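PDB 1OXU: ABC transporter, ATP binding protein from Sulfolobus solfataricus, which supplies the energy for glucose uptake by hydrolysing ATP as the nucleotide-binding subunit of an ABC transporter complex. Local coordinates for residues V9-K14 against V56-E61; V19-V24 against T45-I50. All blocks are in the same frame, centred on the assembly; numbering follows the deposited sequence.

Overall arrangement
Both contacts lie in the ABC-ATPase domain, their centres about 7 Å apart, and both reach the ADP. Contact 1 (9-14 with 56-61) is near the surface: strand 4-13 meets the loop leading into strand 61-64, largely through backbone hydrogen bonds, a serine hydroxyl and bridging waters. Contact 2 (19-24 with 45-50) is buried: strand 18-28 meets helix 44-52 mainly by apolar packing, with no hydrogen bond between its segments, while the helix start grips phosphate and magnesium. Strands 4-13 and 18-28 are sheet neighbours, joined at Val9 O to Val24 N (2.9 Å), and Lys11 CG packs on Thr46 CG2 (3.6 Å). Through Phe13 contact 1 reaches the adenine, while contact 2 reaches the ribose and the diphosphate.

Contact 1. Residues V9-K14 against V56-E61; sequences VSKVFK and VPSTGE. With ADP (adenosine-5'-diphosphate), chain B.
Two consecutive residues, Ser58 and Thr59, share the single partner Ser10, a classic beta bulge in which one carbonyl meets two successive amides. Ser58 N donates to Ser10 O at 2.8 Å along a bent path (140° at the hydrogen), whereas Thr59 N reaches Ser10 O only weakly at 3.4 Å. The return bond, Ser10 N to Thr59 O at 3.0 Å, is nearly straight (172°). With OG opposite its own carbonyl carbon (chi1 -52°), Ser58 extends the pairing through its side chain: OG accepts from Val12 N at 2.9 Å. A water ties Ser58 OG to Lys11 NZ, which also forms a salt bridge with Asp55; another links the hydroxyls of Ser10 and Thr59, and Ser10 OG is also hydrogen-bonded to Asn23 N on strand 18-28. Apolar contact comes from Val9 CG1 against Pro57 CB (3.8 Å). Farther along strand 4-13, Phe13 offers one ring face to the adenine, whose C5 lies 3.4 Å above the ring plane, over its centre. An alanine at this position is likely to leave the adenine uncovered on this side and freer to tilt. Such an aromatic, on a strand of the antiparallel beta subdomain and lying against the base, is consistent with the A-loop of ABC ATPases.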
loop_
_atom_site.group_PDB
_atom_site.type_symbol
_atom_site.label_atom_id
_atom_site.label_comp_id
_atom_site.label_asym_id
_atom_site.label_seq_id
_atom_site.Cartn_x
_atom_site.Cartn_y
_atom_site.Cartn_z
ATOM N N VAL A 9 1.364 -19.001 7.196
ATOM C CA VAL A 9 2.704 -18.968 6.635
ATOM C C VAL A 9 3.694 -18.171 7.472
ATOM O O VAL A 9 3.466 -17.002 7.779
ATOM C CB VAL A 9 2.708 -18.446 5.190
ATOM C CG1 VAL A 9 4.128 -18.102 4.757
ATOM C CG2 VAL A 9 2.098 -19.499 4.258
ATOM N N SER A 10 4.789 -18.828 7.839
ATOM C CA SER A 10 5.883 -18.200 8.566
ATOM C C SER A 10 7.176 -18.411 7.788
ATOM O O SER A 10 7.305 -19.377 7.042
ATOM C CB SER A 10 6.031 -18.803 9.971
ATOM O OG SER A 10 4.988 -18.387 10.831
ATOM N N LYS A 11 8.133 -17.507 7.961
ATOM C CA LYS A 11 9.420 -17.615 7.279
ATOM C C LYS A 11 10.523 -17.085 8.177
ATOM O O LYS A 11 10.461 -15.947 8.636
ATOM C CB LYS A 11 9.413 -16.838 5.961
ATOM C CG LYS A 11 10.778 -16.799 5.266
ATOM C CD LYS A 11 11.181 -18.174 4.757
ATOM C CE LYS A 11 12.574 -18.161 4.137
ATOM N NZ LYS A 11 12.958 -19.499 3.589
ATOM N N VAL A 12 11.526 -17.912 8.447
ATOM C CA VAL A 12 12.618 -17.477 9.310
ATOM C C VAL A 12 13.935 -17.387 8.549
ATOM O O VAL A 12 14.123 -18.065 7.550
ATOM C CB VAL A 12 12.779 -18.397 10.545
ATOM C CG1 VAL A 12 11.479 -18.447 11.350
ATOM C CG2 VAL A 12 13.223 -19.805 10.131
ATOM N N PHE A 13 14.825 -16.519 9.022
ATOM C CA PHE A 13 16.160 -16.376 8.457
ATOM C C PHE A 13 17.157 -16.446 9.608
ATOM O O PHE A 13 16.764 -16.476 10.776
ATOM C CB PHE A 13 16.319 -15.047 7.705
ATOM C CG PHE A 13 15.568 -14.984 6.401
ATOM C CD1 PHE A 13 14.486 -14.124 6.248
ATOM C CD2 PHE A 13 15.948 -15.779 5.323
ATOM C CE1 PHE A 13 13.787 -14.059 5.042
ATOM C CE2 PHE A 13 15.253 -15.730 4.112
ATOM C CZ PHE A 13 14.172 -14.871 3.968
ATOM N N LYS A 14 18.442 -16.465 9.275
ATOM C CA LYS A 14 19.501 -16.557 10.274
ATOM C C LYS A 14 19.291 -17.721 11.244
ATOM O O LYS A 14 19.381 -17.548 12.454
ATOM C CB LYS A 14 19.660 -15.235 11.042
ATOM C CG LYS A 14 20.064 -14.047 10.164
ATOM C CD LYS A 14 20.631 -12.885 10.974
ATOM C CE LYS A 14 20.697 -11.589 10.156
ATOM N NZ LYS A 14 21.385 -11.753 8.841
ATOM N N VAL A 56 10.087 -20.638 -0.105
ATOM C CA VAL A 56 8.989 -21.401 0.470
ATOM C C VAL A 56 8.790 -21.009 1.925
ATOM O O VAL A 56 9.697 -20.474 2.553
ATOM C CB VAL A 56 9.270 -22.916 0.437
ATOM C CG1 VAL A 56 9.270 -23.435 -0.990
ATOM C CG2 VAL A 56 10.594 -23.234 1.145
ATOM N N PRO A 57 7.606 -21.286 2.459
ATOM C CA PRO A 57 7.331 -21.038 3.876
ATOM C C PRO A 57 8.189 -21.975 4.730
ATOM O O PRO A 57 8.421 -23.114 4.321
ATOM C CB PRO A 57 5.855 -21.444 4.025
ATOM C CG PRO A 57 5.307 -21.501 2.635
ATOM C CD PRO A 57 6.451 -21.861 1.752
ATOM N N SER A 58 8.674 -21.506 5.874
ATOM C CA SER A 58 9.385 -22.380 6.810
ATOM C C SER A 58 8.342 -23.306 7.435
ATOM O O SER A 58 8.560 -24.505 7.578
ATOM C CB SER A 58 10.089 -21.564 7.896
ATOM O OG SER A 58 10.905 -20.557 7.331
ATOM N N THR A 59 7.199 -22.730 7.797
ATOM C CA THR A 59 6.052 -23.500 8.277
ATOM C C THR A 59 4.799 -22.922 7.633
ATOM O O THR A 59 4.778 -21.754 7.255
ATOM C CB THR A 59 5.922 -23.433 9.817
ATOM O OG1 THR A 59 5.946 -22.065 10.237
ATOM C CG2 THR A 59 7.144 -24.054 10.499
ATOM N N GLY A 60 3.749 -23.727 7.524
ATOM C CA GLY A 60 2.512 -23.267 6.916
ATOM C C GLY A 60 2.421 -23.729 5.472
ATOM O O GLY A 60 3.361 -24.331 4.965
ATOM N N GLU A 61 1.308 -23.422 4.808
ATOM C CA GLU A 61 1.062 -23.884 3.438
ATOM C C GLU A 61 0.516 -22.805 2.500
ATOM O O GLU A 61 -0.076 -21.816 2.940
ATOM C CB GLU A 61 0.078 -25.065 3.453
ATOM C CG GLU A 61 0.497 -26.234 4.340
ATOM C CD GLU A 61 -0.207 -27.533 3.980
ATOM O OE1 GLU A 61 -1.456 -27.545 3.910
ATOM O OE2 GLU A 61 0.490 -28.550 3.767
HETATM P PB ADP B . 10.583 -5.577 2.876
HETATM O O1B ADP B . 9.235 -5.306 3.403
HETATM O O2B ADP B . 10.496 -5.965 1.397
HETATM O O3B ADP B . 11.451 -4.311 3.005
HETATM P PA ADP B . 11.936 -8.105 3.348
HETATM O O1A ADP B . 10.897 -9.121 3.011
HETATM O O2A ADP B . 12.951 -7.921 2.215
HETATM O O3A ADP B . 11.220 -6.735 3.816
HETATM O "O5'" ADP B . 12.721 -8.577 4.665
HETATM C "C5'" ADP B . 12.059 -8.855 5.877
HETATM C "C4'" ADP B . 13.081 -9.263 6.933
HETATM O "O4'" ADP B . 13.692 -10.493 6.565
HETATM C "C3'" ADP B . 14.188 -8.231 7.040
HETATM O "O3'" ADP B . 14.629 -8.186 8.380
HETATM C "C2'" ADP B . 15.285 -8.812 6.178
HETATM O "O2'" ADP B . 16.553 -8.426 6.648
HETATM C "C1'" ADP B . 15.076 -10.305 6.357
HETATM N N9 ADP B . 15.511 -11.030 5.161
HETATM C C8 ADP B . 14.923 -11.023 3.922
HETATM N N7 ADP B . 15.647 -11.825 3.109
HETATM C C5 ADP B . 16.678 -12.339 3.811
HETATM C C6 ADP B . 17.711 -13.203 3.471
HETATM N N6 ADP B . 17.632 -13.956 2.375
HETATM N N1 ADP B . 18.628 -13.539 4.440
HETATM C C2 ADP B . 18.536 -13.035 5.722
HETATM N N3 ADP B . 17.513 -12.177 6.048
HETATM C C4 ADP B . 16.601 -11.842 5.108
HETATM O O HOH W 1 3.431 -20.885 10.602
HETATM O O HOH W 2 13.101 -21.761 5.905
#

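Contact 2. Residues V19-V24 against T45-I50; sequences VALDNV and TTFMRI. With MG (magnesium ion), chain D; ADP (adenosine-5'-diphosphate), chain B.
Leu21 holds CG opposite its carbonyl carbon (chi1 -67°) and then runs on extended (chi2 176°), which carries CD1 onto the flank of helix 44-52. There this one methyl touches three residues. It lies 3.7 Å from Phe47 CA, at the edge of the Phe47 ring and near its plane; it meets Ile50 CD1 tip to tip at 3.9 Å; and it rests 4.0 Å from Thr46 CG2. In Thr46, OG1 is anti to the carbonyl carbon and CG2 anti to the backbone N (chi1 -64°), which sends the branches to different partners: CG2 goes to Leu21, while OG1 turns to the nucleotide and donates to ADP O1A at 2.8 Å. The same oxygen also accepts from Thr46 N at 2.9 Å, so one residue grips it twice. These bonds belong to the Walker A motif (P-loop), in which the turn after strand 33-37 and the first turn of helix 44-52 present backbone amides to the phosphates. Thr45 N accordingly donates to ADP O2B, and Thr45 OG1 coordinates the magnesium at 2.2 Å. ADP O2B and four waters bring that ion to six ligands, and Asp165, hydrogen-bonded to Thr45 OG1, probably orients that hydroxyl from the second shell. On the strand side, Ala20 and Leu21 form a classic beta bulge opposite Lys11, and Ala20 CB approaches the ribose, 3.3 Å from ADP O4'. Val24 extends the apolar seam, its CG1 lying 4.1 Å from Phe47 CE1 as the two side chains cross at a slant. Phe47 also packs on Leu195 of strand 193-198, in the mixed sheet of the ATPase core.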
loop_
_atom_site.group_PDB
_atom_site.type_symbol
_atom_site.label_atom_id
_atom_site.label_comp_id
_atom_site.label_asym_id
_atom_site.label_seq_id
_atom_site.Cartn_x
_atom_site.Cartn_y
_atom_site.Cartn_z
ATOM N N VAL A 19 12.485 -13.678 12.361
ATOM C CA VAL A 19 11.174 -14.121 11.889
ATOM C C VAL A 19 10.633 -13.043 10.946
ATOM O O VAL A 19 10.079 -12.032 11.386
ATOM C CB VAL A 19 10.187 -14.375 13.051
ATOM C CG1 VAL A 19 8.842 -14.864 12.518
ATOM C CG2 VAL A 19 10.767 -15.389 14.043
ATOM N N ALA A 20 10.822 -13.261 9.649
ATOM C CA ALA A 20 10.434 -12.291 8.632
ATOM C C ALA A 20 8.934 -12.281 8.392
ATOM O O ALA A 20 8.355 -11.239 8.099
ATOM C CB ALA A 20 11.184 -12.552 7.332
ATOM N N LEU A 21 8.311 -13.448 8.494
ATOM C CA LEU A 21 6.861 -13.555 8.363
ATOM C C LEU A 21 6.359 -14.436 9.505
ATOM O O LEU A 21 6.910 -15.510 9.757
ATOM C CB LEU A 21 6.454 -14.149 6.999
ATOM C CG LEU A 21 6.705 -13.356 5.705
ATOM C CD1 LEU A 21 6.327 -14.172 4.453
ATOM C CD2 LEU A 21 5.949 -12.044 5.711
ATOM N N ASP A 22 5.305 -13.996 10.187
ATOM C CA ASP A 22 4.811 -14.724 11.352
ATOM C C ASP A 22 3.323 -15.061 11.279
ATOM O O ASP A 22 2.472 -14.196 11.505
ATOM C CB ASP A 22 5.077 -13.902 12.613
ATOM C CG ASP A 22 4.681 -14.628 13.890
ATOM O OD1 ASP A 22 4.868 -14.035 14.970
ATOM O OD2 ASP A 22 4.177 -15.772 13.924
ATOM N N ASN A 23 3.022 -16.321 10.981
ATOM C CA ASN A 23 1.641 -16.806 10.942
ATOM C C ASN A 23 0.696 -15.985 10.065
ATOM O O ASN A 23 -0.387 -15.604 10.491
ATOM C CB ASN A 23 1.079 -16.908 12.360
ATOM C CG ASN A 23 1.582 -18.135 13.091
ATOM O OD1 ASN A 23 2.279 -18.031 14.098
ATOM N ND2 ASN A 23 1.237 -19.308 12.576
ATOM N N VAL A 24 1.115 -15.728 8.834
ATOM C CA VAL A 24 0.326 -14.939 7.909
ATOM C C VAL A 24 -0.855 -15.737 7.337
ATOM O O VAL A 24 -0.696 -16.853 6.862
ATOM C CB VAL A 24 1.229 -14.363 6.791
ATOM C CG1 VAL A 24 0.407 -13.730 5.679
ATOM C CG2 VAL A 24 2.230 -13.348 7.397
ATOM N N THR A 45 8.762 -8.231 0.468
ATOM C CA THR A 45 9.445 -8.980 -0.582
ATOM C C THR A 45 9.509 -10.474 -0.264
ATOM O O THR A 45 9.325 -11.321 -1.144
ATOM C CB THR A 45 10.845 -8.389 -0.841
ATOM O OG1 THR A 45 10.705 -7.123 -1.504
ATOM C CG2 THR A 45 11.605 -9.237 -1.857
ATOM N N THR A 46 9.767 -10.802 0.993
ATOM C CA THR A 46 9.789 -12.207 1.392
ATOM C C THR A 46 8.454 -12.851 1.027
ATOM O O THR A 46 8.406 -13.959 0.482
ATOM C CB THR A 46 10.046 -12.351 2.900
ATOM O OG1 THR A 46 11.352 -11.842 3.219
ATOM C CG2 THR A 46 10.138 -13.831 3.279
ATOM N N PHE A 47 7.369 -12.148 1.335
ATOM C CA PHE A 47 6.021 -12.641 1.052
ATOM C C PHE A 47 5.845 -12.873 -0.450
ATOM O O PHE A 47 5.420 -13.944 -0.878
ATOM C CB PHE A 47 4.976 -11.646 1.585
ATOM C CG PHE A 47 3.552 -12.021 1.279
ATOM C CD1 PHE A 47 2.909 -13.018 2.001
ATOM C CD2 PHE A 47 2.851 -11.367 0.280
ATOM C CE1 PHE A 47 1.598 -13.358 1.729
ATOM C CE2 PHE A 47 1.535 -11.699 0.004
ATOM C CZ PHE A 47 0.907 -12.700 0.728
ATOM N N MET A 48 6.191 -11.866 -1.248
ATOM C CA MET A 48 6.020 -11.970 -2.694
ATOM C C MET A 48 6.860 -13.105 -3.290
ATOM O O MET A 48 6.441 -13.812 -4.197
ATOM C CB MET A 48 6.428 -10.636 -3.321
ATOM C CG MET A 48 5.446 -9.510 -2.993
ATOM S SD MET A 48 3.842 -9.757 -3.767
ATOM C CE MET A 48 4.145 -8.814 -5.269
ATOM N N ARG A 49 8.066 -13.308 -2.772
ATOM C CA ARG A 49 8.925 -14.383 -3.254
ATOM C C ARG A 49 8.296 -15.752 -2.982
ATOM O O ARG A 49 8.401 -16.673 -3.803
ATOM C CB ARG A 49 10.336 -14.270 -2.653
ATOM C CG ARG A 49 11.156 -13.104 -3.240
ATOM C CD ARG A 49 12.524 -12.866 -2.590
ATOM N NE ARG A 49 13.407 -14.029 -2.642
ATOM C CZ ARG A 49 14.134 -14.376 -3.699
ATOM N NH1 ARG A 49 14.084 -13.661 -4.814
ATOM N NH2 ARG A 49 14.913 -15.448 -3.643
ATOM N N ILE A 50 7.631 -15.880 -1.837
ATOM C CA ILE A 50 6.955 -17.135 -1.495
ATOM C C ILE A 50 5.755 -17.364 -2.425
ATOM O O ILE A 50 5.502 -18.489 -2.870
ATOM C CB ILE A 50 6.543 -17.156 -0.007
ATOM C CG1 ILE A 50 7.784 -17.384 0.875
ATOM C CG2 ILE A 50 5.509 -18.269 0.259
ATOM C CD1 ILE A 50 7.546 -17.183 2.372
HETATM MG MG MG D . 11.094 -5.309 -0.332
HETATM P PB ADP B . 10.583 -5.577 2.876
HETATM O O1B ADP B . 9.235 -5.306 3.403
HETATM O O2B ADP B . 10.496 -5.965 1.397
HETATM O O3B ADP B . 11.451 -4.311 3.005
HETATM P PA ADP B . 11.936 -8.105 3.348
HETATM O O1A ADP B . 10.897 -9.121 3.011
HETATM O O2A ADP B . 12.951 -7.921 2.215
HETATM O O3A ADP B . 11.220 -6.735 3.816
HETATM O "O5'" ADP B . 12.721 -8.577 4.665
HETATM C "C5'" ADP B . 12.059 -8.855 5.877
HETATM C "C4'" ADP B . 13.081 -9.263 6.933
HETATM O "O4'" ADP B . 13.692 -10.493 6.565
HETATM C "C3'" ADP B . 14.188 -8.231 7.040
HETATM O "O3'" ADP B . 14.629 -8.186 8.380
HETATM C "C2'" ADP B . 15.285 -8.812 6.178
HETATM O "O2'" ADP B . 16.553 -8.426 6.648
HETATM C "C1'" ADP B . 15.076 -10.305 6.357
HETATM N N9 ADP B . 15.511 -11.030 5.161
HETATM C C8 ADP B . 14.923 -11.023 3.922
HETATM N N7 ADP B . 15.647 -11.825 3.109
HETATM C C5 ADP B . 16.678 -12.339 3.811
HETATM C C6 ADP B . 17.711 -13.203 3.471
HETATM N N6 ADP B . 17.632 -13.956 2.375
HETATM N N1 ADP B . 18.628 -13.539 4.440
HETATM C C2 ADP B . 18.536 -13.035 5.722
HETATM N N3 ADP B . 17.513 -12.177 6.048
HETATM C C4 ADP B . 16.601 -11.842 5.108
HETATM O O HOH W 3 9.362 -4.488 -0.961
HETATM O O HOH W 4 11.592 -3.311 0.513
HETATM O O HOH W 5 12.229 -4.598 -2.112
HETATM O O HOH W 6 13.026 -6.237 0.168
#